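Local coordinates for endo-b-1,4-glucanase (Nasutitermes takasagoensis, PDB 1KS8), which probably hydrolyses internal beta-1,4-glucosidic linkages in cellulose, lichenin and cereal beta-D-glucans, as a family 9 glycosyl hydrolase, at residues 142-153 with 187-198. Numbering follows the deposited sequence.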
ATOM      1  N   ILE A 142      -4.888 -19.717  -1.174  1.00  8.63           N
ATOM      2  CA  ILE A 142      -5.405 -19.962  -2.506  1.00  8.99           C
ATOM      3  C   ILE A 142      -4.496 -21.080  -3.015  1.00 10.15           C
ATOM      4  O   ILE A 142      -3.355 -21.221  -2.560  1.00  9.89           O
ATOM      5  CB  ILE A 142      -5.304 -18.726  -3.450  1.00  8.68           C
ATOM      6  CG1 ILE A 142      -3.897 -18.126  -3.422  1.00  9.03           C
ATOM      7  CG2 ILE A 142      -6.350 -17.690  -3.061  1.00 10.34           C
ATOM      8  CD1 ILE A 142      -3.692 -17.019  -4.450  1.00  9.36           C
ATOM      9  N   ASP A 143      -5.015 -21.903  -3.917  1.00 10.52           N
ATOM     10  CA  ASP A 143      -4.246 -23.002  -4.487  1.00 11.55           C
ATOM     11  C   ASP A 143      -4.832 -23.346  -5.850  1.00 12.26           C
ATOM     12  O   ASP A 143      -5.661 -22.605  -6.369  1.00 11.06           O
ATOM     13  CB  ASP A 143      -4.252 -24.229  -3.560  1.00 13.03           C
ATOM     14  CG  ASP A 143      -5.640 -24.611  -3.084  1.00 14.53           C
ATOM     15  OD1 ASP A 143      -6.590 -24.553  -3.887  1.00 14.93           O
ATOM     16  OD2 ASP A 143      -5.775 -24.989  -1.899  1.00 18.13           O
ATOM     17  N   THR A 144      -4.413 -24.462  -6.436  1.00 12.81           N
ATOM     18  CA  THR A 144      -4.918 -24.827  -7.754  1.00 13.99           C
ATOM     19  C   THR A 144      -6.423 -25.085  -7.819  1.00 14.78           C
ATOM     20  O   THR A 144      -7.035 -24.890  -8.867  1.00 15.98           O
ATOM     21  CB  THR A 144      -4.174 -26.054  -8.324  1.00 13.87           C
ATOM     22  OG1 THR A 144      -4.297 -27.159  -7.421  1.00 15.75           O
ATOM     23  CG2 THR A 144      -2.700 -25.725  -8.529  1.00 14.13           C
ATOM     24  N   SER A 145      -7.021 -25.506  -6.708  1.00 14.56           N
ATOM     25  CA  SER A 145      -8.459 -25.775  -6.682  1.00 15.93           C
ATOM     26  C   SER A 145      -9.259 -24.524  -6.325  1.00 15.81           C
ATOM     27  O   SER A 145     -10.432 -24.401  -6.676  1.00 16.95           O
ATOM     28  CB  SER A 145      -8.775 -26.892  -5.681  1.00 17.61           C
ATOM     29  OG  SER A 145      -8.439 -26.513  -4.360  1.00 23.16           O
ATOM     30  N   ARG A 146      -8.611 -23.601  -5.622  1.00 14.76           N
ATOM     31  CA  ARG A 146      -9.227 -22.343  -5.205  1.00 14.40           C
ATOM     32  C   ARG A 146      -8.218 -21.254  -5.547  1.00 13.57           C
ATOM     33  O   ARG A 146      -7.461 -20.805  -4.690  1.00 11.98           O
ATOM     34  CB  ARG A 146      -9.478 -22.360  -3.696  1.00 16.65           C
ATOM     35  CG  ARG A 146     -10.490 -23.395  -3.238  1.00 21.74           C
ATOM     36  CD  ARG A 146     -10.490 -23.511  -1.721  1.00 27.60           C
ATOM     37  NE  ARG A 146     -11.655 -24.235  -1.219  1.00 33.32           N
ATOM     38  CZ  ARG A 146     -12.901 -23.776  -1.280  1.00 35.64           C
ATOM     39  NH1 ARG A 146     -13.147 -22.590  -1.822  1.00 36.95           N
ATOM     40  NH2 ARG A 146     -13.901 -24.499  -0.793  1.00 37.29           N
ATOM     41  N   PRO A 147      -8.205 -20.810  -6.812  1.00 12.28           N
ATOM     42  CA  PRO A 147      -7.284 -19.779  -7.299  1.00 12.19           C
ATOM     43  C   PRO A 147      -7.492 -18.343  -6.827  1.00 10.88           C
ATOM     44  O   PRO A 147      -8.467 -18.018  -6.155  1.00 11.05           O
ATOM     45  CB  PRO A 147      -7.410 -19.908  -8.814  1.00 13.71           C
ATOM     46  CG  PRO A 147      -8.851 -20.228  -8.980  1.00 15.33           C
ATOM     47  CD  PRO A 147      -9.089 -21.272  -7.899  1.00 12.82           C
ATOM     48  N   GLY A 148      -6.542 -17.493  -7.198  1.00 10.17           N
ATOM     49  CA  GLY A 148      -6.598 -16.089  -6.838  1.00 10.36           C
ATOM     50  C   GLY A 148      -5.586 -15.338  -7.677  1.00  9.51           C
ATOM     51  O   GLY A 148      -4.529 -14.946  -7.183  1.00  9.70           O
ATOM     52  N   SER A 149      -5.916 -15.145  -8.953  1.00 10.05           N
ATOM     53  CA  SER A 149      -5.033 -14.459  -9.891  1.00  9.78           C
ATOM     54  C   SER A 149      -4.669 -13.049  -9.456  1.00  9.49           C
ATOM     55  O   SER A 149      -3.543 -12.604  -9.673  1.00  9.78           O
ATOM     56  CB  SER A 149      -5.677 -14.401 -11.277  1.00 10.44           C
ATOM     57  OG  SER A 149      -6.002 -15.701 -11.734  1.00 11.45           O
ATOM     58  N   ASP A 150      -5.621 -12.339  -8.858  1.00  9.30           N
ATOM     59  CA  ASP A 150      -5.347 -10.982  -8.409  1.00  9.57           C
ATOM     60  C   ASP A 150      -4.371 -10.952  -7.237  1.00  9.10           C
ATOM     61  O   ASP A 150      -3.408 -10.184  -7.246  1.00  9.46           O
ATOM     62  CB  ASP A 150      -6.645 -10.233  -8.052  1.00  9.65           C
ATOM     63  CG  ASP A 150      -7.693 -11.113  -7.376  1.00 10.82           C
ATOM     64  OD1 ASP A 150      -7.403 -12.263  -6.988  1.00 10.09           O
ATOM     65  OD2 ASP A 150      -8.835 -10.626  -7.223  1.00 13.98           O
ATOM     66  N   LEU A 151      -4.607 -11.801  -6.240  1.00  9.14           N
ATOM     67  CA  LEU A 151      -3.736 -11.866  -5.072  1.00  9.15           C
ATOM     68  C   LEU A 151      -2.342 -12.365  -5.447  1.00  8.72           C
ATOM     69  O   LEU A 151      -1.337 -11.765  -5.064  1.00  8.98           O
ATOM     70  CB  LEU A 151      -4.340 -12.790  -4.017  1.00  9.14           C
ATOM     71  CG  LEU A 151      -3.474 -13.095  -2.791  1.00  8.04           C
ATOM     72  CD1 LEU A 151      -3.197 -11.819  -2.010  1.00  8.84           C
ATOM     73  CD2 LEU A 151      -4.190 -14.114  -1.918  1.00  9.04           C
ATOM     74  N   ALA A 152      -2.286 -13.466  -6.192  1.00  9.61           N
ATOM     75  CA  ALA A 152      -1.008 -14.032  -6.613  1.00  9.11           C
ATOM     76  C   ALA A 152      -0.280 -13.063  -7.542  1.00  9.39           C
ATOM     77  O   ALA A 152       0.943 -12.911  -7.468  1.00  9.43           O
ATOM     78  CB  ALA A 152      -1.234 -15.369  -7.319  1.00 10.14           C
ATOM     79  N   GLY A 153      -1.042 -12.409  -8.414  1.00  9.05           N
ATOM     80  CA  GLY A 153      -0.462 -11.456  -9.342  1.00  9.95           C
ATOM     81  C   GLY A 153       0.135 -10.236  -8.663  1.00  9.26           C
ATOM     82  O   GLY A 153       1.253  -9.830  -8.978  1.00  8.97           O
ATOM     83  N   PHE A 187       1.390 -19.255 -11.379  1.00 10.95           N
ATOM     84  CA  PHE A 187       0.229 -19.727 -10.637  1.00 10.71           C
ATOM     85  C   PHE A 187      -0.978 -18.843 -10.972  1.00 11.27           C
ATOM     86  O   PHE A 187      -2.054 -19.340 -11.308  1.00 11.73           O
ATOM     87  CB  PHE A 187       0.542 -19.694  -9.131  1.00 11.15           C
ATOM     88  CG  PHE A 187      -0.644 -19.963  -8.238  1.00 10.96           C
ATOM     89  CD1 PHE A 187      -1.589 -20.933  -8.562  1.00 12.79           C
ATOM     90  CD2 PHE A 187      -0.792 -19.259  -7.047  1.00 13.03           C
ATOM     91  CE1 PHE A 187      -2.664 -21.196  -7.712  1.00 12.53           C
ATOM     92  CE2 PHE A 187      -1.861 -19.515  -6.191  1.00 12.75           C
ATOM     93  CZ  PHE A 187      -2.799 -20.485  -6.525  1.00 11.16           C
ATOM     94  N   ALA A 188      -0.786 -17.530 -10.898  1.00 11.02           N
ATOM     95  CA  ALA A 188      -1.852 -16.576 -11.186  1.00 11.05           C
ATOM     96  C   ALA A 188      -2.384 -16.680 -12.614  1.00 11.44           C
ATOM     97  O   ALA A 188      -3.588 -16.595 -12.846  1.00 10.90           O
ATOM     98  CB  ALA A 188      -1.356 -15.158 -10.930  1.00 11.32           C
ATOM     99  N   ASN A 189      -1.483 -16.866 -13.569  1.00 11.92           N
ATOM    100  CA  ASN A 189      -1.875 -16.941 -14.971  1.00 13.51           C
ATOM    101  C   ASN A 189      -2.441 -18.291 -15.408  1.00 13.24           C
ATOM    102  O   ASN A 189      -3.350 -18.344 -16.239  1.00 14.15           O
ATOM    103  CB  ASN A 189      -0.680 -16.566 -15.851  1.00 14.39           C
ATOM    104  CG  ASN A 189      -1.083 -16.265 -17.278  1.00 16.42           C
ATOM    105  OD1 ASN A 189      -2.078 -15.583 -17.521  1.00 18.63           O
ATOM    106  ND2 ASN A 189      -0.301 -16.759 -18.231  1.00 19.10           N
ATOM    107  N   ASN A 190      -1.907 -19.373 -14.848  1.00 12.90           N
ATOM    108  CA  ASN A 190      -2.344 -20.727 -15.196  1.00 14.37           C
ATOM    109  C   ASN A 190      -3.636 -21.160 -14.502  1.00 14.05           C
ATOM    110  O   ASN A 190      -4.347 -22.039 -14.990  1.00 15.18           O
ATOM    111  CB  ASN A 190      -1.236 -21.730 -14.861  1.00 14.49           C
ATOM    112  CG  ASN A 190       0.004 -21.541 -15.718  1.00 16.35           C
ATOM    113  OD1 ASN A 190       1.085 -22.031 -15.380  1.00 19.51           O
ATOM    114  ND2 ASN A 190      -0.145 -20.844 -16.835  1.00 17.81           N
ATOM    115  N   TYR A 191      -3.928 -20.550 -13.360  1.00 13.48           N
ATOM    116  CA  TYR A 191      -5.127 -20.870 -12.593  1.00 13.52           C
ATOM    117  C   TYR A 191      -5.882 -19.568 -12.339  1.00 14.11           C
ATOM    118  O   TYR A 191      -5.645 -18.875 -11.346  1.00 12.84           O
ATOM    119  CB  TYR A 191      -4.725 -21.546 -11.279  1.00 13.06           C
ATOM    120  CG  TYR A 191      -3.955 -22.833 -11.498  1.00 14.21           C
ATOM    121  CD1 TYR A 191      -4.621 -24.041 -11.699  1.00 15.90           C
ATOM    122  CD2 TYR A 191      -2.561 -22.832 -11.566  1.00 14.69           C
ATOM    123  CE1 TYR A 191      -3.917 -25.216 -11.969  1.00 17.22           C
ATOM    124  CE2 TYR A 191      -1.848 -24.000 -11.836  1.00 16.53           C
ATOM    125  CZ  TYR A 191      -2.533 -25.185 -12.037  1.00 17.01           C
ATOM    126  OH  TYR A 191      -1.830 -26.338 -12.319  1.00 19.75           O
ATOM    127  N   ARG A 192      -6.795 -19.252 -13.254  1.00 15.18           N
ATOM    128  CA  ARG A 192      -7.585 -18.024 -13.211  1.00 15.30           C
ATOM    129  C   ARG A 192      -8.751 -18.017 -12.223  1.00 14.76           C
ATOM    130  O   ARG A 192      -9.518 -18.977 -12.136  1.00 15.64           O
ATOM    131  CB  ARG A 192      -8.129 -17.719 -14.613  1.00 15.91           C
ATOM    132  CG  ARG A 192      -7.083 -17.620 -15.720  1.00 18.67           C
ATOM    133  CD  ARG A 192      -6.216 -16.379 -15.576  1.00 18.54           C
ATOM    134  NE  ARG A 192      -5.266 -16.228 -16.678  1.00 19.49           N
ATOM    135  CZ  ARG A 192      -5.584 -15.814 -17.902  1.00 19.71           C
ATOM    136  NH1 ARG A 192      -6.839 -15.502 -18.201  1.00 21.03           N
ATOM    137  NH2 ARG A 192      -4.642 -15.705 -18.830  1.00 19.93           N
ATOM    138  N   GLY A 193      -8.886 -16.912 -11.494  1.00 14.02           N
ATOM    139  CA  GLY A 193      -9.970 -16.778 -10.536  1.00 13.60           C
ATOM    140  C   GLY A 193      -9.789 -15.606  -9.588  1.00 12.47           C
ATOM    141  O   GLY A 193      -8.681 -15.096  -9.429  1.00 12.53           O
ATOM    142  N   LYS A 194     -10.884 -15.169  -8.973  1.00 12.68           N
ATOM    143  CA  LYS A 194     -10.850 -14.065  -8.013  1.00 13.29           C
ATOM    144  C   LYS A 194     -10.465 -14.657  -6.661  1.00 11.37           C
ATOM    145  O   LYS A 194     -11.098 -15.607  -6.203  1.00 11.11           O
ATOM    146  CB  LYS A 194     -12.230 -13.418  -7.888  1.00 15.46           C
ATOM    147  CG  LYS A 194     -12.796 -12.846  -9.173  1.00 18.98           C
ATOM    148  CD  LYS A 194     -14.223 -12.355  -8.949  1.00 23.31           C
ATOM    149  CE  LYS A 194     -14.844 -11.823 -10.228  1.00 25.76           C
ATOM    150  NZ  LYS A 194     -16.256 -11.399 -10.016  1.00 28.73           N
ATOM    151  N   TYR A 195      -9.456 -14.093  -6.003  1.00 10.67           N
ATOM    152  CA  TYR A 195      -9.038 -14.642  -4.719  1.00  9.45           C
ATOM    153  C   TYR A 195     -10.116 -14.593  -3.639  1.00  9.90           C
ATOM    154  O   TYR A 195     -10.149 -15.463  -2.772  1.00  9.51           O
ATOM    155  CB  TYR A 195      -7.766 -13.946  -4.208  1.00  9.09           C
ATOM    156  CG  TYR A 195      -8.012 -12.794  -3.253  1.00  8.21           C
ATOM    157  CD1 TYR A 195      -8.445 -11.555  -3.719  1.00  8.57           C
ATOM    158  CD2 TYR A 195      -7.829 -12.954  -1.879  1.00  8.39           C
ATOM    159  CE1 TYR A 195      -8.693 -10.502  -2.841  1.00  8.59           C
ATOM    160  CE2 TYR A 195      -8.073 -11.909  -0.992  1.00  8.29           C
ATOM    161  CZ  TYR A 195      -8.505 -10.687  -1.478  1.00  7.94           C
ATOM    162  OH  TYR A 195      -8.748  -9.655  -0.603  1.00  8.75           O
ATOM    163  N   SER A 196     -10.995 -13.594  -3.678  1.00  9.73           N
ATOM    164  CA  SER A 196     -12.033 -13.504  -2.655  1.00 10.36           C
ATOM    165  C   SER A 196     -13.165 -14.511  -2.842  1.00 11.01           C
ATOM    166  O   SER A 196     -14.073 -14.589  -2.013  1.00 11.76           O
ATOM    167  CB  SER A 196     -12.584 -12.073  -2.545  1.00 11.95           C
ATOM    168  OG  SER A 196     -13.107 -11.595  -3.767  1.00 13.27           O
ATOM    169  N   ASP A 197     -13.113 -15.275  -3.932  1.00 11.72           N
ATOM    170  CA  ASP A 197     -14.101 -16.323  -4.164  1.00 12.01           C
ATOM    171  C   ASP A 197     -13.525 -17.584  -3.514  1.00 12.25           C
ATOM    172  O   ASP A 197     -14.239 -18.556  -3.266  1.00 13.49           O
ATOM    173  CB  ASP A 197     -14.322 -16.575  -5.662  1.00 13.47           C
ATOM    174  CG  ASP A 197     -15.246 -15.554  -6.304  1.00 17.31           C
ATOM    175  OD1 ASP A 197     -15.973 -14.852  -5.572  1.00 16.52           O
ATOM    176  OD2 ASP A 197     -15.255 -15.467  -7.550  1.00 21.67           O
ATOM    177  N   SER A 198     -12.220 -17.555  -3.251  1.00 10.94           N
ATOM    178  CA  SER A 198     -11.521 -18.670  -2.616  1.00 10.26           C
ATOM    179  C   SER A 198     -11.390 -18.381  -1.120  1.00 10.88           C
ATOM    180  O   SER A 198     -11.814 -19.179  -0.284  1.00 13.33           O
ATOM    181  CB  SER A 198     -10.143 -18.856  -3.251  1.00 10.78           C
ATOM    182  OG  SER A 198     -10.273 -19.211  -4.620  1.00 12.89           O
TER
HETATM  183  O   HOH W   1      -4.310 -18.173  -8.985  1.00 10.94           O
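The start of helix 149-165, with Gly148 at its N-cap, packs on the segment that follows helix 171-190 in the (alpha/alpha)6 barrel, where Gly148 CA touches Tyr195 CA. Ser149 N donates to Gly193 O at 2.8 Å. Ser149 OG donates to Ala188 O, on an in-plane lone pair, and accepts from Gly193 N at 3.1 Å. Chi1 of -56° sets OG beside its own backbone N, facing the turn. A water bridges Gly148 N and Tyr191 O and also sits over the face of the Phe187 ring. Ser198 OG donates to Pro147 O at 2.7 Å, again on a lone pair.

Asp150 OD1 takes Tyr195 N at 2.9 Å on its syn lone pair and Leu151 N on the anti side, 33° out of the carboxylate plane. This plane stands 73° from the Tyr195 ring, whose edge faces it. OD2 is hydrogen-bonded to Ser208 OG, and the side chain lies beside Glu214, a calcium ligand in another structure of this protein; no calcium is bound in this model. With an alanine here, Tyr195 N and Leu151 N would probably lose a shared acceptor and Ser208 OG its partner, leaving Tyr195 less firmly tied to the helix start.

Ile142 CD1 reaches Phe187 CE2 at 3.6 Å, and Ala152 CB packs on Ala188 CB. Thr144 CG2 lies over one face of Tyr191, 3.7 Å from the ring centroid, a CH-pi contact. Leu151 CB packs against Tyr195 CB at 3.6 Å.

Two N-H groups of the first helical turn, those of Ser149 and Leu151, thus have acceptors. Tyr195 N, Leu151 N and the helix N-terminus would probably favour a negative charge on Asp150; Glu214 and the crystal's pH of 2.5 would probably oppose it.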